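Local coordinates for protein putative polysaccharide deacetylase (Bdellovibrio bacteriovorus HD100, PDB 5JP6) that probably removes acetyl groups from peptidoglycan as a zinc-binding esterase of carbohydrate esterase family 4, in a predator that alters the wall of its bacterial prey, at residues 51-56 against 91-96; 177-182 against 200-205; 182-187 against 334-339; 212-217 against 266-271; 224-229 against 260-265. The protein carries 1 engineered substitution. All blocks are in the same frame, centred on the assembly; numbering follows the deposited sequence.

Interaction 1. Residues 51-56 against 91-96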
# COMPACT_ATOMS: atom_id res chain seq x y z
N ALA A 51 15.84 -9.82 2.11
CA ALA A 51 15.05 -10.47 3.15
C ALA A 51 13.70 -9.80 3.30
O ALA A 51 13.15 -9.76 4.40
CB ALA A 51 15.80 -10.46 4.46
N ASN A 52 13.15 -9.28 2.20
CA ASN A 52 11.79 -8.79 2.25
C ASN A 52 10.85 -9.97 2.59
O ASN A 52 10.90 -11.01 1.96
CB ASN A 52 11.38 -8.19 0.93
CG ASN A 52 9.97 -7.68 0.95
OD1 ASN A 52 9.01 -8.43 0.80
ND2 ASN A 52 9.83 -6.39 1.10
N PRO A 53 9.97 -9.81 3.59
CA PRO A 53 9.16 -10.97 3.98
C PRO A 53 8.36 -11.60 2.84
O PRO A 53 8.24 -12.83 2.82
CB PRO A 53 8.23 -10.38 5.04
CG PRO A 53 9.06 -9.29 5.66
CD PRO A 53 9.78 -8.66 4.49
N GLU A 54 7.85 -10.80 1.92
CA GLU A 54 7.10 -11.37 0.79
C GLU A 54 8.01 -12.31 -0.03
O GLU A 54 7.62 -13.44 -0.41
CB GLU A 54 6.57 -10.27 -0.13
CG GLU A 54 5.59 -10.77 -1.18
CD GLU A 54 4.99 -9.65 -2.00
OE1 GLU A 54 5.52 -8.52 -1.92
OE2 GLU A 54 4.00 -9.90 -2.71
N ALA A 55 9.23 -11.84 -0.30
CA ALA A 55 10.20 -12.64 -1.05
C ALA A 55 10.61 -13.88 -0.25
O ALA A 55 10.73 -14.98 -0.82
CB ALA A 55 11.44 -11.83 -1.39
N LEU A 56 10.83 -13.71 1.07
CA LEU A 56 11.24 -14.84 1.93
C LEU A 56 10.17 -15.95 1.88
O LEU A 56 10.47 -17.14 1.68
CB LEU A 56 11.41 -14.38 3.38
CG LEU A 56 12.62 -13.50 3.70
CD1 LEU A 56 12.63 -13.19 5.19
CD2 LEU A 56 13.91 -14.21 3.29
N THR A 91 4.95 -7.66 13.53
CA THR A 91 4.07 -6.98 12.57
C THR A 91 4.65 -6.92 11.16
O THR A 91 3.91 -6.82 10.19
CB THR A 91 3.60 -5.57 13.01
OG1 THR A 91 4.68 -4.63 13.02
CG2 THR A 91 2.92 -5.64 14.37
N LEU A 92 5.98 -6.99 11.04
CA LEU A 92 6.62 -6.99 9.73
C LEU A 92 6.18 -8.20 8.87
O LEU A 92 6.21 -8.14 7.65
CB LEU A 92 8.14 -6.99 9.90
CG LEU A 92 8.98 -6.79 8.66
CD1 LEU A 92 8.75 -5.43 8.01
CD2 LEU A 92 10.45 -6.93 9.02
N PHE A 93 5.84 -9.30 9.54
CA PHE A 93 5.47 -10.56 8.89
C PHE A 93 3.97 -10.80 8.87
O PHE A 93 3.52 -11.85 8.43
CB PHE A 93 6.17 -11.71 9.61
CG PHE A 93 7.65 -11.71 9.46
CD1 PHE A 93 8.24 -12.33 8.35
CD2 PHE A 93 8.46 -11.08 10.41
CE1 PHE A 93 9.61 -12.31 8.18
CE2 PHE A 93 9.84 -11.08 10.25
CZ PHE A 93 10.41 -11.68 9.13
N GLU A 94 3.19 -9.86 9.39
CA GLU A 94 1.75 -10.07 9.54
C GLU A 94 1.09 -10.41 8.22
O GLU A 94 0.24 -11.31 8.16
CB GLU A 94 1.09 -8.83 10.13
CG GLU A 94 -0.41 -8.93 10.30
CD GLU A 94 -1.01 -7.78 11.07
OE1 GLU A 94 -0.32 -6.78 11.32
OE2 GLU A 94 -2.24 -7.93 11.39
N ASN A 95 1.42 -9.68 7.15
CA ASN A 95 0.72 -9.94 5.89
C ASN A 95 1.02 -11.35 5.40
O ASN A 95 0.14 -12.03 4.89
CB ASN A 95 1.12 -8.94 4.82
CG ASN A 95 0.48 -7.61 5.02
OD1 ASN A 95 -0.06 -7.31 6.08
ND2 ASN A 95 0.48 -6.81 3.96
N GLU A 96 2.25 -11.80 5.61
CA GLU A 96 2.60 -13.16 5.17
C GLU A 96 1.88 -14.20 6.03
O GLU A 96 1.44 -15.23 5.52
CB GLU A 96 4.11 -13.38 5.17
CG GLU A 96 4.85 -12.53 4.17
CD GLU A 96 4.29 -12.63 2.78
OE1 GLU A 96 4.08 -13.78 2.30
OE2 GLU A 96 4.11 -11.56 2.16
O HOH W 1 4.94 -14.21 -0.23
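Pro53 and Phe93 face each other with their CA atoms 6.2 Å apart, and the CA atoms of Glu54 and Glu96 are 6.5 Å apart. The contact joins the starts of two helices, 53-66 and 94-98, in the helical part of the chain that precedes the first sheet strand. Asn52 is the N-cap of helix 53-66. Its OD1 accepts from Glu54 N at 2.9 Å, with an N-H...O angle of 132°. The Pro53 ring is the centre of the packing. Its CG lies over one face of the Phe93 ring and also crosses Leu92, with CG to CG at 3.9 Å. Leu56 CD1 reaches the edge of the same ring. Trp46 and helix 24-39 close in around this apolar group. Glu96 bends at chi2 (-51°), which brings CD near Glu54 CA. Glu54 OE2 and Glu96 OE2 stay 5.1 Å apart, probably repelling mildly. One water links the helices, donating to Glu54 O at 2.8 Å and to Glu96 OE1 at 2.7 Å.

Interaction 2. Residues 177-182 against 200-205. With ZN (zinc ion), chain B.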
# COMPACT_ATOMS: atom_id res chain seq x y z
N ASP A 177 -0.22 -0.59 -3.84
CA ASP A 177 -0.03 -2.04 -3.73
C ASP A 177 -1.19 -2.88 -3.28
O ASP A 177 -1.07 -4.09 -3.20
CB ASP A 177 1.21 -2.33 -2.91
CG ASP A 177 2.43 -1.86 -3.62
OD1 ASP A 177 2.38 -1.81 -4.88
OD2 ASP A 177 3.39 -1.53 -3.00
N GLY A 178 -2.31 -2.22 -3.06
CA GLY A 178 -3.56 -2.90 -2.68
C GLY A 178 -4.32 -3.33 -3.93
O GLY A 178 -3.82 -3.24 -5.05
N PRO A 179 -5.54 -3.79 -3.74
CA PRO A 179 -6.21 -3.82 -2.44
C PRO A 179 -5.82 -5.01 -1.59
O PRO A 179 -5.55 -6.10 -2.11
CB PRO A 179 -7.69 -3.94 -2.84
CG PRO A 179 -7.66 -4.63 -4.16
CD PRO A 179 -6.43 -4.16 -4.83
N HIS A 180 -5.84 -4.80 -0.28
CA HIS A 180 -5.74 -5.90 0.69
C HIS A 180 -7.16 -6.40 1.01
O HIS A 180 -8.13 -5.67 0.84
CB HIS A 180 -5.03 -5.43 1.97
CG HIS A 180 -4.64 -6.54 2.91
ND1 HIS A 180 -5.44 -6.96 3.96
CD2 HIS A 180 -3.56 -7.34 2.91
CE1 HIS A 180 -4.83 -7.94 4.59
NE2 HIS A 180 -3.71 -8.21 3.96
N GLY A 181 -7.28 -7.65 1.45
CA GLY A 181 -8.57 -8.21 1.79
C GLY A 181 -9.27 -7.66 3.02
O GLY A 181 -10.49 -7.78 3.12
N LEU A 182 -8.50 -7.03 3.92
CA LEU A 182 -9.03 -6.41 5.12
C LEU A 182 -8.71 -4.93 5.24
O LEU A 182 -9.61 -4.14 5.51
CB LEU A 182 -8.46 -7.09 6.37
CG LEU A 182 -8.88 -8.52 6.61
CD1 LEU A 182 -8.09 -9.15 7.77
CD2 LEU A 182 -10.39 -8.57 6.87
N PHE A 200 -5.70 5.34 -5.64
CA PHE A 200 -5.15 4.02 -5.37
C PHE A 200 -4.40 3.51 -6.58
O PHE A 200 -4.94 3.45 -7.68
CB PHE A 200 -6.27 3.03 -4.99
CG PHE A 200 -6.93 3.33 -3.68
CD1 PHE A 200 -7.82 4.37 -3.55
CD2 PHE A 200 -6.60 2.59 -2.54
CE1 PHE A 200 -8.40 4.67 -2.32
CE2 PHE A 200 -7.18 2.88 -1.32
CZ PHE A 200 -8.08 3.93 -1.20
N PHE A 201 -3.13 3.18 -6.36
CA PHE A 201 -2.28 2.61 -7.39
C PHE A 201 -2.16 1.11 -7.07
O PHE A 201 -1.29 0.66 -6.35
CB PHE A 201 -0.93 3.32 -7.47
CG PHE A 201 -1.05 4.76 -7.87
CD1 PHE A 201 -1.24 5.74 -6.91
CD2 PHE A 201 -0.97 5.15 -9.20
CE1 PHE A 201 -1.38 7.07 -7.26
CE2 PHE A 201 -1.10 6.48 -9.56
CZ PHE A 201 -1.31 7.44 -8.59
N ALA A 202 -3.10 0.37 -7.63
CA ALA A 202 -3.27 -1.03 -7.31
C ALA A 202 -2.26 -1.88 -8.04
O ALA A 202 -1.82 -1.51 -9.12
CB ALA A 202 -4.68 -1.46 -7.69
N THR A 203 -1.90 -3.03 -7.47
CA THR A 203 -1.04 -3.92 -8.20
C THR A 203 -1.83 -5.14 -8.67
O THR A 203 -2.82 -5.55 -8.02
CB THR A 203 0.15 -4.28 -7.30
OG1 THR A 203 1.30 -4.56 -8.11
CG2 THR A 203 -0.29 -5.41 -6.31
N GLY A 204 -1.41 -5.70 -9.80
CA GLY A 204 -2.11 -6.82 -10.41
C GLY A 204 -2.36 -7.99 -9.47
O GLY A 204 -3.47 -8.52 -9.44
N LYS A 205 -1.33 -8.37 -8.70
CA LYS A 205 -1.46 -9.49 -7.82
C LYS A 205 -2.58 -9.25 -6.77
O LYS A 205 -3.38 -10.13 -6.50
CB LYS A 205 -0.11 -9.80 -7.13
CG LYS A 205 -0.14 -11.00 -6.20
CD LYS A 205 1.25 -11.27 -5.58
CE LYS A 205 1.23 -12.54 -4.74
NZ LYS A 205 0.30 -12.45 -3.60
ZN ZN B . 4.80 -0.18 -4.41
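Asp177 and Gly178 run alongside Phe201 to Thr203, held by two backbone bonds: Asp177 N to Phe201 O at 3.0 Å (167° at the hydrogen) and Thr203 N to Gly178 O at 3.1 Å. Gly178 O is also met by Ala202 CA at 3.2 Å in a CA-H...O contact. A cis peptide then leads into Pro179, whose CD rests on Ala202 CB at 4.3 Å. Asp177 CG is placed beside the backbone N (chi1 -66°), and the carboxylate it begins reaches the zinc ion through OD2 at 2.4 Å. OD1 is buried by this contact with no hydrogen-bond partner in the model. Thr203 CB lies 4.1 Å from Asp177 OD1. In the conformer given, Thr203 OG1 bonds to the carbonyl O of His227. His227 and Tyr280 complete the protein ligands of the zinc. The Thr-Phe-Asp-Asp-Gly-Pro signature of NodB-type deacetylases spans the end of strand 170-176 and this loop. A metal-binding aspartate just past a parallel strand is typical of their active site.

Interaction 3. Residues 182-187 against 334-339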
# COMPACT_ATOMS: atom_id res chain seq x y z
N LEU A 182 -8.50 -7.03 3.92
CA LEU A 182 -9.03 -6.41 5.12
C LEU A 182 -8.71 -4.93 5.24
O LEU A 182 -9.61 -4.14 5.51
CB LEU A 182 -8.46 -7.09 6.37
CG LEU A 182 -8.88 -8.52 6.61
CD1 LEU A 182 -8.09 -9.15 7.77
CD2 LEU A 182 -10.39 -8.57 6.87
N TYR A 183 -7.44 -4.56 5.07
CA TYR A 183 -7.03 -3.22 5.48
C TYR A 183 -7.59 -2.13 4.59
O TYR A 183 -7.84 -1.00 5.06
CB TYR A 183 -5.52 -3.06 5.58
CG TYR A 183 -4.74 -4.23 6.15
CD1 TYR A 183 -5.20 -5.02 7.21
CD2 TYR A 183 -3.47 -4.50 5.65
CE1 TYR A 183 -4.44 -6.09 7.68
CE2 TYR A 183 -2.71 -5.54 6.12
CZ TYR A 183 -3.21 -6.34 7.14
OH TYR A 183 -2.46 -7.42 7.57
N THR A 184 -7.76 -2.44 3.32
CA THR A 184 -8.23 -1.44 2.40
C THR A 184 -9.63 -0.97 2.79
O THR A 184 -9.92 0.23 2.75
CB THR A 184 -8.18 -1.98 0.93
OG1 THR A 184 -6.83 -2.26 0.59
CG2 THR A 184 -8.76 -0.97 -0.02
N ASP A 185 -10.50 -1.91 3.20
CA ASP A 185 -11.85 -1.54 3.63
C ASP A 185 -11.76 -0.61 4.86
O ASP A 185 -12.56 0.30 4.98
CB ASP A 185 -12.72 -2.78 3.88
CG ASP A 185 -13.14 -3.46 2.62
OD1 ASP A 185 -13.66 -2.78 1.73
OD2 ASP A 185 -12.90 -4.71 2.53
N ALA A 186 -10.83 -0.85 5.78
CA ALA A 186 -10.67 0.06 6.93
C ALA A 186 -10.28 1.48 6.46
O ALA A 186 -10.81 2.46 6.94
CB ALA A 186 -9.65 -0.47 7.92
N ILE A 187 -9.37 1.55 5.50
CA ILE A 187 -8.98 2.82 4.92
C ILE A 187 -10.20 3.49 4.24
O ILE A 187 -10.46 4.69 4.43
CB ILE A 187 -7.71 2.68 4.05
CG1 ILE A 187 -6.47 2.48 4.94
CG2 ILE A 187 -7.57 3.88 3.12
CD1 ILE A 187 -5.27 1.90 4.24
N PHE A 334 1.29 6.41 0.82
CA PHE A 334 0.88 5.39 1.81
C PHE A 334 0.81 4.07 1.00
O PHE A 334 0.76 4.04 -0.23
CB PHE A 334 -0.49 5.67 2.43
CG PHE A 334 -0.52 6.77 3.48
CD1 PHE A 334 0.21 6.66 4.70
CD2 PHE A 334 -1.33 7.87 3.29
CE1 PHE A 334 0.09 7.64 5.65
CE2 PHE A 334 -1.46 8.84 4.27
CZ PHE A 334 -0.73 8.72 5.42
N HIS A 335 0.71 2.98 1.76
CA HIS A 335 0.39 1.65 1.22
C HIS A 335 -0.83 1.11 1.95
O HIS A 335 -0.79 0.96 3.18
CB HIS A 335 1.58 0.72 1.39
CG HIS A 335 2.80 1.16 0.65
ND1 HIS A 335 3.64 2.14 1.16
CD2 HIS A 335 3.27 0.85 -0.59
CE1 HIS A 335 4.59 2.38 0.26
NE2 HIS A 335 4.38 1.61 -0.80
N ASP A 336 -1.91 0.80 1.22
CA ASP A 336 -3.14 0.32 1.88
C ASP A 336 -2.95 -1.17 2.28
O ASP A 336 -3.79 -1.70 3.01
CB ASP A 336 -4.44 0.58 1.12
CG ASP A 336 -4.44 0.05 -0.29
OD1 ASP A 336 -3.42 0.27 -0.98
OD2 ASP A 336 -5.45 -0.57 -0.72
N ILE A 337 -1.86 -1.80 1.89
CA ILE A 337 -1.50 -3.14 2.38
C ILE A 337 -0.72 -3.12 3.70
O ILE A 337 -0.39 -4.18 4.24
CB ILE A 337 -0.73 -3.96 1.30
CG1 ILE A 337 0.61 -3.31 0.96
CG2 ILE A 337 -1.58 -4.12 0.05
CD1 ILE A 337 1.56 -4.21 0.24
N GLN A 338 -0.47 -1.92 4.23
CA GLN A 338 0.24 -1.78 5.49
C GLN A 338 -0.82 -1.62 6.61
O GLN A 338 -1.52 -0.61 6.68
CB GLN A 338 1.15 -0.56 5.48
CG GLN A 338 2.12 -0.50 6.66
CD GLN A 338 3.20 -1.60 6.55
OE1 GLN A 338 3.95 -1.73 5.55
NE2 GLN A 338 3.23 -2.43 7.53
N ARG A 339 -0.92 -2.61 7.49
CA ARG A 339 -1.94 -2.57 8.54
C ARG A 339 -1.87 -1.31 9.35
O ARG A 339 -2.91 -0.66 9.63
CB ARG A 339 -1.87 -3.79 9.45
CG ARG A 339 -2.81 -3.63 10.62
CD ARG A 339 -3.08 -4.89 11.36
NE ARG A 339 -4.02 -4.62 12.43
CZ ARG A 339 -4.33 -5.46 13.40
NH1 ARG A 339 -3.83 -6.68 13.39
NH2 ARG A 339 -5.20 -5.09 14.32
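The Tyr183 ring carries Arg339 CB on one face, 3.8 Å from the ring centroid and 15° off the normal. This is a CH-pi contact, displaced toward the rim. His180 stacks on the opposite face. Asp336 O and Ile337 O lie at the ring edge, with Ile337 O 3.3 Å from Tyr183 CE2. The guanidinium of Arg339 is turned 27° from the ring plane, at the end of an extended chain. It goes on to a salt bridge with Glu94, while Tyr183 OH bonds to Asn95 OD1. Next in the helix, Thr184 OG1 donates a short 2.5 Å bond to Asp336 OD2. Asp336 CG lies between the backbone N and the carbonyl carbon (chi1 54°), on the way to that oxygen. The hydroxyl meets the anti side of the carboxylate, tilted out of its plane. Ile187 CD1 presses on Asp336 CB at 3.5 Å. A type I turn from His335 to Gln338, with Gln338 N bonded to His335 O, shapes the loop. The turn begins within a Leu-Phe-His-Asp sequence, consistent with the conserved Leu-X-His motif of NodB-type deacetylases. The contact joins the start of helix 183-193 to the His335-Gln338 turn that follows strand 330-335. That strand pairs with strand 170-176, and Ala342 of helix 339-354 packs on both Tyr183 and Ile187.

Interaction 4. Residues 212-217 against 266-271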
# COMPACT_ATOMS: atom_id res chain seq x y z
N GLU A 212 -13.35 -8.05 -5.19
CA GLU A 212 -14.50 -7.43 -4.55
C GLU A 212 -14.10 -6.21 -3.75
O GLU A 212 -14.81 -5.20 -3.76
CB GLU A 212 -15.27 -8.44 -3.67
CG GLU A 212 -15.83 -9.57 -4.50
CD GLU A 212 -16.82 -9.05 -5.55
OE1 GLU A 212 -17.71 -8.19 -5.23
OE2 GLU A 212 -16.73 -9.50 -6.71
N ALA A 213 -12.93 -6.29 -3.09
CA ALA A 213 -12.40 -5.13 -2.40
C ALA A 213 -12.13 -3.99 -3.39
O ALA A 213 -12.45 -2.85 -3.10
CB ALA A 213 -11.14 -5.48 -1.62
N LEU A 214 -11.61 -4.32 -4.57
CA LEU A 214 -11.37 -3.28 -5.57
C LEU A 214 -12.70 -2.60 -5.97
O LEU A 214 -12.77 -1.39 -6.14
CB LEU A 214 -10.64 -3.82 -6.79
CG LEU A 214 -10.12 -2.74 -7.74
CD1 LEU A 214 -8.92 -2.02 -7.14
CD2 LEU A 214 -9.78 -3.36 -9.09
N LYS A 215 -13.74 -3.41 -6.16
CA LYS A 215 -15.04 -2.86 -6.46
C LYS A 215 -15.55 -1.90 -5.38
O LYS A 215 -16.19 -0.90 -5.70
CB LYS A 215 -16.04 -3.95 -6.74
CG LYS A 215 -15.75 -4.77 -8.01
CD LYS A 215 -16.85 -5.79 -8.25
CE LYS A 215 -16.50 -6.64 -9.45
NZ LYS A 215 -17.60 -7.59 -9.72
N ARG A 216 -15.28 -2.20 -4.11
CA ARG A 216 -15.66 -1.27 -3.04
C ARG A 216 -14.88 0.01 -3.09
O ARG A 216 -15.45 1.07 -2.82
CB ARG A 216 -15.54 -1.92 -1.66
CG ARG A 216 -16.50 -3.14 -1.53
CD ARG A 216 -16.52 -3.71 -0.11
NE ARG A 216 -15.30 -4.41 0.29
CZ ARG A 216 -15.08 -5.70 0.07
NH1 ARG A 216 -15.98 -6.41 -0.60
NH2 ARG A 216 -13.97 -6.28 0.50
N VAL A 217 -13.59 -0.06 -3.44
CA VAL A 217 -12.81 1.17 -3.62
C VAL A 217 -13.48 2.01 -4.72
O VAL A 217 -13.70 3.21 -4.54
CB VAL A 217 -11.33 0.89 -3.99
CG1 VAL A 217 -10.58 2.18 -4.29
CG2 VAL A 217 -10.61 0.07 -2.92
N PHE A 266 -8.82 -2.98 -15.04
CA PHE A 266 -9.82 -2.91 -16.11
C PHE A 266 -10.68 -4.16 -16.18
O PHE A 266 -11.90 -4.08 -16.34
CB PHE A 266 -9.14 -2.67 -17.43
CG PHE A 266 -10.08 -2.64 -18.61
CD1 PHE A 266 -10.84 -1.53 -18.85
CD2 PHE A 266 -10.24 -3.75 -19.42
CE1 PHE A 266 -11.71 -1.49 -19.93
CE2 PHE A 266 -11.10 -3.72 -20.48
CZ PHE A 266 -11.86 -2.60 -20.71
N ASP A 267 -10.05 -5.32 -16.03
CA ASP A 267 -10.78 -6.59 -16.08
C ASP A 267 -11.83 -6.70 -14.98
O ASP A 267 -12.87 -7.36 -15.18
CB ASP A 267 -9.83 -7.76 -16.02
CG ASP A 267 -9.02 -7.96 -17.28
OD1 ASP A 267 -9.32 -7.34 -18.34
OD2 ASP A 267 -8.02 -8.74 -17.20
N VAL A 268 -11.58 -6.07 -13.82
CA VAL A 268 -12.57 -6.08 -12.72
C VAL A 268 -13.65 -5.02 -12.91
O VAL A 268 -14.85 -5.30 -12.78
CB VAL A 268 -11.89 -5.93 -11.36
CG1 VAL A 268 -12.91 -5.83 -10.22
CG2 VAL A 268 -10.93 -7.11 -11.09
N LEU A 269 -13.23 -3.79 -13.22
CA LEU A 269 -14.10 -2.63 -13.15
C LEU A 269 -14.72 -2.19 -14.47
O LEU A 269 -15.76 -1.50 -14.45
CB LEU A 269 -13.32 -1.42 -12.62
CG LEU A 269 -12.70 -1.57 -11.24
CD1 LEU A 269 -11.91 -0.33 -10.91
CD2 LEU A 269 -13.76 -1.83 -10.18
N GLY A 270 -14.10 -2.54 -15.60
CA GLY A 270 -14.49 -2.00 -16.87
C GLY A 270 -13.90 -0.64 -17.16
O GLY A 270 -14.20 0.01 -18.16
N TRP A 271 -12.99 -0.21 -16.28
CA TRP A 271 -12.25 1.02 -16.47
C TRP A 271 -11.01 0.97 -15.58
O TRP A 271 -10.90 0.13 -14.69
CB TRP A 271 -13.09 2.24 -16.14
CG TRP A 271 -13.71 2.25 -14.76
CD1 TRP A 271 -14.97 1.90 -14.43
CD2 TRP A 271 -13.10 2.71 -13.56
NE1 TRP A 271 -15.21 2.09 -13.08
CE2 TRP A 271 -14.06 2.60 -12.52
CE3 TRP A 271 -11.84 3.24 -13.26
CZ2 TRP A 271 -13.80 3.02 -11.20
CZ3 TRP A 271 -11.56 3.62 -11.96
CH2 TRP A 271 -12.53 3.50 -10.93
O HOH W 2 -15.89 -7.80 -12.52
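Val268 and Leu269, in the last turn of helix 251-269, pack against Leu214 and Lys215 of helix 211-219. This is helix-helix packing on the outside of the parallel sheet of the NodB-type deacetylase fold. The CA atoms of Lys215 and Leu269 are 6.8 Å apart. Val268 comes first and points at the other helix. Its CB meets Leu214 CD2 at 4.0 Å. Its CG1 is anti to the backbone N (chi1 175°) and lies 3.8 Å from Lys215 CE. The extended lysine chain crosses the valine obliquely, with CG and CE both touching CG1. A water donates to Val268 O at 2.7 Å and makes a weak bond with Lys215 NZ. The same NZ has a long salt bridge to Glu212. This outer margin is the polar side of the contact. Leu269 follows. Its CD2 reaches Lys215 CA at 4.1 Å, as the two side chains slide past each other in opposite directions. Both Leu214 and Leu269 continue inward onto Ile224 of strand 223-227. Gly270 leaves the helix with positive phi (83°), and its N bonds to Phe266 O. The Trp271 ring then presents one face to Leu269 CD1. That methyl sits 3.7 Å above the ring plane of Trp271, offset toward the rim, while Leu269 CG touches Leu214 CD2 at 4.0 Å.

Interaction 5. Residues 224-229 against 260-265. With ZN (zinc ion), chain B.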
# COMPACT_ATOMS: atom_id res chain seq x y z
N ILE A 224 -8.52 5.07 -9.31
CA ILE A 224 -7.83 3.79 -9.31
C ILE A 224 -7.00 3.63 -10.58
O ILE A 224 -7.55 3.51 -11.66
CB ILE A 224 -8.77 2.60 -9.15
CG1 ILE A 224 -9.72 2.80 -7.97
CG2 ILE A 224 -7.97 1.30 -9.01
CD1 ILE A 224 -10.78 1.71 -7.89
N GLY A 225 -5.67 3.64 -10.39
CA GLY A 225 -4.71 3.30 -11.42
C GLY A 225 -3.91 2.09 -10.99
O GLY A 225 -4.41 1.23 -10.28
N SER A 226 -2.65 2.04 -11.41
CA SER A 226 -1.83 0.86 -11.12
C SER A 226 -0.40 1.20 -10.72
O SER A 226 0.06 2.29 -10.97
CB SER A 226 -1.91 -0.13 -12.28
OG SER A 226 -1.17 0.30 -13.40
N HIS A 227 0.24 0.24 -10.04
CA HIS A 227 1.62 0.31 -9.57
C HIS A 227 2.23 -1.02 -9.97
O HIS A 227 1.75 -2.06 -9.56
CB HIS A 227 1.72 0.52 -8.06
CG HIS A 227 3.11 0.58 -7.52
ND1 HIS A 227 4.08 1.37 -8.05
CD2 HIS A 227 3.67 -0.02 -6.42
CE1 HIS A 227 5.21 1.21 -7.36
NE2 HIS A 227 4.98 0.38 -6.38
N SER A 228 3.30 -0.98 -10.75
CA SER A 228 4.04 -2.21 -11.09
C SER A 228 5.12 -2.47 -10.06
O SER A 228 5.53 -1.57 -9.31
CB SER A 228 4.58 -2.16 -12.50
OG SER A 228 5.54 -1.15 -12.62
N ILE A 229 5.60 -3.70 -10.01
CA ILE A 229 6.26 -4.15 -8.78
C ILE A 229 7.73 -4.62 -8.83
O ILE A 229 8.39 -4.62 -7.79
CB ILE A 229 5.38 -5.20 -8.07
CG1 ILE A 229 5.51 -5.03 -6.55
CG2 ILE A 229 5.62 -6.61 -8.64
CD1 ILE A 229 5.08 -3.64 -6.06
N GLY A 260 0.14 -4.84 -17.39
CA GLY A 260 -0.53 -5.90 -16.64
C GLY A 260 -1.35 -5.45 -15.45
O GLY A 260 -2.46 -5.96 -15.23
N GLY A 261 -0.85 -4.51 -14.66
CA GLY A 261 -1.61 -4.00 -13.51
C GLY A 261 -2.85 -3.20 -13.99
O GLY A 261 -3.93 -3.30 -13.44
N HIS A 262 -2.65 -2.41 -15.04
CA HIS A 262 -3.74 -1.66 -15.63
C HIS A 262 -4.82 -2.60 -16.16
O HIS A 262 -6.01 -2.39 -15.92
CB HIS A 262 -3.23 -0.77 -16.73
CG HIS A 262 -3.35 0.69 -16.42
ND1 HIS A 262 -2.80 1.25 -15.29
CD2 HIS A 262 -3.97 1.69 -17.07
CE1 HIS A 262 -3.07 2.54 -15.27
NE2 HIS A 262 -3.78 2.83 -16.34
N GLN A 263 -4.39 -3.65 -16.85
CA GLN A 263 -5.32 -4.64 -17.35
C GLN A 263 -6.10 -5.32 -16.21
O GLN A 263 -7.29 -5.58 -16.36
CB GLN A 263 -4.58 -5.67 -18.19
CG GLN A 263 -5.50 -6.61 -18.91
CD GLN A 263 -6.17 -5.98 -20.13
OE1 GLN A 263 -5.53 -5.39 -20.98
NE2 GLN A 263 -7.49 -6.14 -20.23
N ALA A 264 -5.42 -5.62 -15.10
CA ALA A 264 -6.09 -6.31 -13.99
C ALA A 264 -7.22 -5.44 -13.46
O ALA A 264 -8.32 -5.92 -13.17
CB ALA A 264 -5.12 -6.66 -12.89
N VAL A 265 -6.94 -4.14 -13.28
CA VAL A 265 -7.98 -3.23 -12.79
C VAL A 265 -9.15 -3.17 -13.78
O VAL A 265 -10.33 -3.28 -13.40
CB VAL A 265 -7.42 -1.82 -12.53
CG1 VAL A 265 -8.54 -0.84 -12.22
CG2 VAL A 265 -6.38 -1.84 -11.40
ZN ZN B . 4.80 -0.18 -4.41
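Ser226 and Gly261 mark the tight part of the contact, with Ser226 CB 3.6 Å from Gly261 C. The glycine has no side chain, and this lets strand 224-227 and helix 260-265 approach to 7.2 Å between axes. Their directions differ by 147°, roughly antiparallel. Ser226 OG lies between the backbone N and the carbonyl carbon (chi1 74°), facing the helix. It makes a 2.7 Å hydrogen bond with His262 ND1, in the plane of the imidazole ring. Gly225 CA approaches the same ring obliquely. Farther along the helix, Val265 CG1 meets Ile224 CG2 at 3.9 Å, and Val265 CG2 lies 3.8 Å from Gly225 O. In contrast to the close Ser226-Gly261 part, the far side of the helix is looser: Gln263 there is partly exposed and bonds to Lys377 N. His227 points away from the helix and binds the zinc ion through NE2 at 2.1 Å, while its ND1 bonds to Arg277 O. Strand 223-227, helix 251-269 and the neighbouring parallel strand 275-277 form a beta-alpha-beta crossover, with a zinc-binding histidine at the first strand's end.

How the interactions relate
Interaction 1 comes first along the chain, in the helical N-terminal part. Asn95 links it to interaction 3 of the deacetylase fold; their centres are about 16 Å apart. Interactions 2 and 3 share Leu182, lie about 9 Å apart between centres and alternate along the chain. Interactions 2, 3 and 5 reach one parallel sheet. Strands 199-202 and 223-227 are neighbours in it, and interactions 2 and 5 each supply a zinc ligand. Interaction 4 lies about 11 Å from interaction 5, between centres. Both use helix 251-269, and the segments of interaction 5 fall between those of interaction 4. An Asp185-Arg216 salt bridge joins interactions 3 and 4. The helices thus pack around the sheet at whose strand ends and following loops the zinc ligands lie.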